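Local coordinates for peptidylprolyl Isomerase (Naegleria fowleri, PDB 6B4P), which probably catalyses the cis-trans isomerisation of peptide bonds preceding proline, as an FKBP-type peptidylprolyl isomerase, at residues T11-I16 / K23-T28. Sequence-based numbering, arbitrary orientation.
Sequences TDWIPI and KKKIIT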
ATOM      1  N   THR A  11      -8.510   5.905 -12.435  1.00 52.43           N
ATOM      2  CA  THR A  11      -7.535   6.147 -13.492  1.00 49.27           C
ATOM      3  C   THR A  11      -7.083   4.839 -14.144  1.00 49.14           C
ATOM      4  O   THR A  11      -7.460   3.756 -13.700  1.00 57.22           O
ATOM      5  CB  THR A  11      -6.294   6.904 -12.949  1.00 41.14           C
ATOM      6  OG1 THR A  11      -5.602   6.104 -11.975  1.00 33.43           O
ATOM      7  CG2 THR A  11      -6.712   8.224 -12.308  1.00 44.97           C
ATOM      8  N   ASP A  12      -6.294   4.945 -15.213  1.00 35.20           N
ATOM      9  CA  ASP A  12      -5.519   3.801 -15.667  1.00 35.31           C
ATOM     10  C   ASP A  12      -4.349   3.549 -14.716  1.00 29.22           C
ATOM     11  O   ASP A  12      -4.046   4.359 -13.834  1.00 29.94           O
ATOM     12  CB  ASP A  12      -4.992   4.026 -17.079  1.00 36.53           C
ATOM     13  CG  ASP A  12      -6.046   3.783 -18.141  1.00 44.14           C
ATOM     14  OD1 ASP A  12      -6.618   2.666 -18.181  1.00 38.11           O
ATOM     15  OD2 ASP A  12      -6.298   4.713 -18.934  1.00 48.91           O
ATOM     16  N   TRP A  13      -3.675   2.415 -14.910  1.00 26.02           N
ATOM     17  CA  TRP A  13      -2.538   2.071 -14.061  1.00 23.47           C
ATOM     18  C   TRP A  13      -1.411   3.090 -14.210  1.00 28.35           C
ATOM     19  O   TRP A  13      -1.054   3.487 -15.324  1.00 31.00           O
ATOM     20  CB  TRP A  13      -2.018   0.671 -14.395  1.00 21.83           C
ATOM     21  CG  TRP A  13      -2.900  -0.450 -13.965  1.00 23.38           C
ATOM     22  CD1 TRP A  13      -3.590  -1.313 -14.778  1.00 22.61           C
ATOM     23  CD2 TRP A  13      -3.175  -0.857 -12.624  1.00 19.98           C
ATOM     24  NE1 TRP A  13      -4.277  -2.230 -14.016  1.00 21.44           N
ATOM     25  CE2 TRP A  13      -4.050  -1.966 -12.691  1.00 18.05           C
ATOM     26  CE3 TRP A  13      -2.783  -0.382 -11.365  1.00 17.93           C
ATOM     27  CZ2 TRP A  13      -4.522  -2.616 -11.551  1.00 18.29           C
ATOM     28  CZ3 TRP A  13      -3.252  -1.036 -10.227  1.00 20.16           C
ATOM     29  CH2 TRP A  13      -4.122  -2.139 -10.333  1.00 21.16           C
ATOM     30  N   ILE A  14      -0.871   3.519 -13.078  1.00 24.32           N
ATOM     31  CA  ILE A  14       0.249   4.452 -12.976  1.00 25.85           C
ATOM     32  C   ILE A  14       1.443   3.671 -12.438  1.00 25.48           C
ATOM     33  O   ILE A  14       1.380   3.169 -11.311  1.00 22.84           O
ATOM     34  CB  ILE A  14      -0.086   5.629 -12.045  1.00 28.24           C
ATOM     35  CG1 ILE A  14      -1.304   6.396 -12.563  1.00 30.32           C
ATOM     36  CG2 ILE A  14       1.118   6.553 -11.879  1.00 32.86           C
ATOM     37  CD1 ILE A  14      -1.916   7.320 -11.537  1.00 32.04           C
ATOM     38  N   PRO A  15       2.536   3.538 -13.189  1.00 26.72           N
ATOM     39  CA  PRO A  15       3.699   2.808 -12.672  1.00 26.20           C
ATOM     40  C   PRO A  15       4.399   3.575 -11.560  1.00 27.26           C
ATOM     41  O   PRO A  15       4.530   4.801 -11.610  1.00 29.72           O
ATOM     42  CB  PRO A  15       4.610   2.663 -13.902  1.00 34.33           C
ATOM     43  CG  PRO A  15       3.753   3.028 -15.086  1.00 39.61           C
ATOM     44  CD  PRO A  15       2.750   4.006 -14.568  1.00 35.54           C
ATOM     45  N   ILE A  16       4.856   2.835 -10.552  1.00 24.84           N
ATOM     46  CA  ILE A  16       5.584   3.391  -9.413  1.00 25.12           C
ATOM     47  C   ILE A  16       7.049   2.978  -9.443  1.00 24.95           C
ATOM     48  O   ILE A  16       7.945   3.810  -9.294  1.00 28.96           O
ATOM     49  CB  ILE A  16       4.928   2.971  -8.080  1.00 23.44           C
ATOM     50  CG1 ILE A  16       3.508   3.507  -7.990  1.00 27.79           C
ATOM     51  CG2 ILE A  16       5.745   3.484  -6.895  1.00 26.03           C
ATOM     52  CD1 ILE A  16       2.737   2.872  -6.884  1.00 28.38           C
ATOM     53  N   LYS A  23       2.392  -0.743  -9.288  1.00 17.08           N
ATOM     54  CA  LYS A  23       1.607   0.270  -9.981  1.00 15.83           C
ATOM     55  C   LYS A  23       0.339   0.558  -9.197  1.00 15.60           C
ATOM     56  O   LYS A  23      -0.079  -0.243  -8.357  1.00 14.86           O
ATOM     57  CB  LYS A  23       1.275  -0.194 -11.398  1.00 18.30           C
ATOM     58  CG  LYS A  23       0.546  -1.530 -11.419  1.00 18.25           C
ATOM     59  CD  LYS A  23       0.338  -2.055 -12.822  1.00 21.93           C
ATOM     60  CE  LYS A  23      -0.483  -3.319 -12.752  1.00 24.81           C
ATOM     61  NZ  LYS A  23      -1.029  -3.700 -14.079  1.00 30.21           N
ATOM     62  N   LYS A  24      -0.280   1.704  -9.485  1.00 14.59           N
ATOM     63  CA  LYS A  24      -1.492   2.095  -8.779  1.00 14.31           C
ATOM     64  C   LYS A  24      -2.489   2.770  -9.713  1.00 19.03           C
ATOM     65  O   LYS A  24      -2.143   3.280 -10.783  1.00 20.90           O
ATOM     66  CB  LYS A  24      -1.186   3.043  -7.605  1.00 16.38           C
ATOM     67  CG  LYS A  24      -0.875   4.463  -8.052  1.00 16.86           C
ATOM     68  CD  LYS A  24      -0.524   5.386  -6.867  1.00 17.09           C
ATOM     69  CE  LYS A  24      -0.263   6.791  -7.361  1.00 17.67           C
ATOM     70  NZ  LYS A  24       0.099   7.749  -6.246  1.00 15.57           N
ATOM     71  N   LYS A  25      -3.749   2.744  -9.284  1.00 16.33           N
ATOM     72  CA  LYS A  25      -4.825   3.550  -9.852  1.00 17.80           C
ATOM     73  C   LYS A  25      -5.324   4.475  -8.754  1.00 19.27           C
ATOM     74  O   LYS A  25      -5.566   4.020  -7.631  1.00 21.00           O
ATOM     75  CB  LYS A  25      -5.973   2.676 -10.361  1.00 20.14           C
ATOM     76  CG  LYS A  25      -5.629   1.827 -11.583  1.00 26.41           C
ATOM     77  CD  LYS A  25      -6.569   0.636 -11.729  1.00 33.91           C
ATOM     78  CE  LYS A  25      -8.029   1.041 -11.704  1.00 46.94           C
ATOM     79  NZ  LYS A  25      -8.909  -0.163 -11.793  1.00 57.15           N
ATOM     80  N   ILE A  26      -5.475   5.763  -9.064  1.00 18.91           N
ATOM     81  CA  ILE A  26      -5.968   6.709  -8.071  1.00 18.27           C
ATOM     82  C   ILE A  26      -7.487   6.605  -8.031  1.00 24.78           C
ATOM     83  O   ILE A  26      -8.156   6.711  -9.064  1.00 26.62           O
ATOM     84  CB  ILE A  26      -5.501   8.142  -8.374  1.00 21.93           C
ATOM     85  CG1 ILE A  26      -3.974   8.209  -8.286  1.00 25.15           C
ATOM     86  CG2 ILE A  26      -6.131   9.135  -7.402  1.00 21.82           C
ATOM     87  CD1 ILE A  26      -3.383   9.555  -8.641  1.00 29.94           C
ATOM     88  N   ILE A  27      -8.026   6.335  -6.848  1.00 19.19           N
ATOM     89  CA  ILE A  27      -9.469   6.265  -6.654  1.00 22.97           C
ATOM     90  C   ILE A  27     -10.031   7.628  -6.291  1.00 22.00           C
ATOM     91  O   ILE A  27     -10.986   8.113  -6.903  1.00 25.46           O
ATOM     92  CB  ILE A  27      -9.797   5.224  -5.561  1.00 21.40           C
ATOM     93  CG1 ILE A  27      -9.260   3.850  -5.940  1.00 26.83           C
ATOM     94  CG2 ILE A  27     -11.291   5.188  -5.277  1.00 23.51           C
ATOM     95  CD1 ILE A  27      -9.421   2.824  -4.842  1.00 30.27           C
ATOM     96  N   THR A  28      -9.433   8.263  -5.288  1.00 21.10           N
ATOM     97  CA  THR A  28      -9.832   9.583  -4.824  1.00 22.12           C
ATOM     98  C   THR A  28      -8.585  10.443  -4.754  1.00 22.25           C
ATOM     99  O   THR A  28      -7.626  10.083  -4.063  1.00 19.52           O
ATOM    100  CB  THR A  28     -10.491   9.515  -3.447  1.00 22.94           C
ATOM    101  OG1 THR A  28     -11.580   8.586  -3.489  1.00 30.13           O
ATOM    102  CG2 THR A  28     -11.002  10.892  -3.030  1.00 31.04           C
TER
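An N-terminal antiparallel beta hairpin brings Ile14 against Lys24, a hydrogen-bonded pair in which Ile14 N donates to Lys24 O (2.6 Å) and Lys24 N returns a bond to Ile14 O (2.9 Å). Beside this pair the Trp13 indole is clamped between two lysines. Lys23, extended beyond CG, lays its chain across one face and sets NZ 3.5 Å from the five-membered ring centroid, almost on the ring normal, a cation-pi contact; Lys25 covers the opposite face with CD, 3.6 Å from the six-membered ring centroid, a CH-pi contact. The bend at chi3 (53°) brings Lys25 CE against Thr11 O (3.4 Å). Further along, Thr11 OG1 accepts from Ile26 N (2.9 Å) and donates to Asp12 O (3.0 Å), so one hydroxyl links the lead-in segment to Ile26 N beyond the Ile14–Lys24 pair, beside a weak Thr11 N to Ile26 O bond. Ile14 and Lys24 share a face; Ile14 CD1 meets Ile26 CD1 at 3.9 Å, and Ile16 CD1 touches Lys24 CB, the two side chains crossing at about a right angle, while Lys24 NZ reaches on to Glu90 (salt bridge) and Ser85. Strand 23-26 also pairs with strand 91-96, placing this hairpin at the margin of the antiparallel sheet of the FKBP fold.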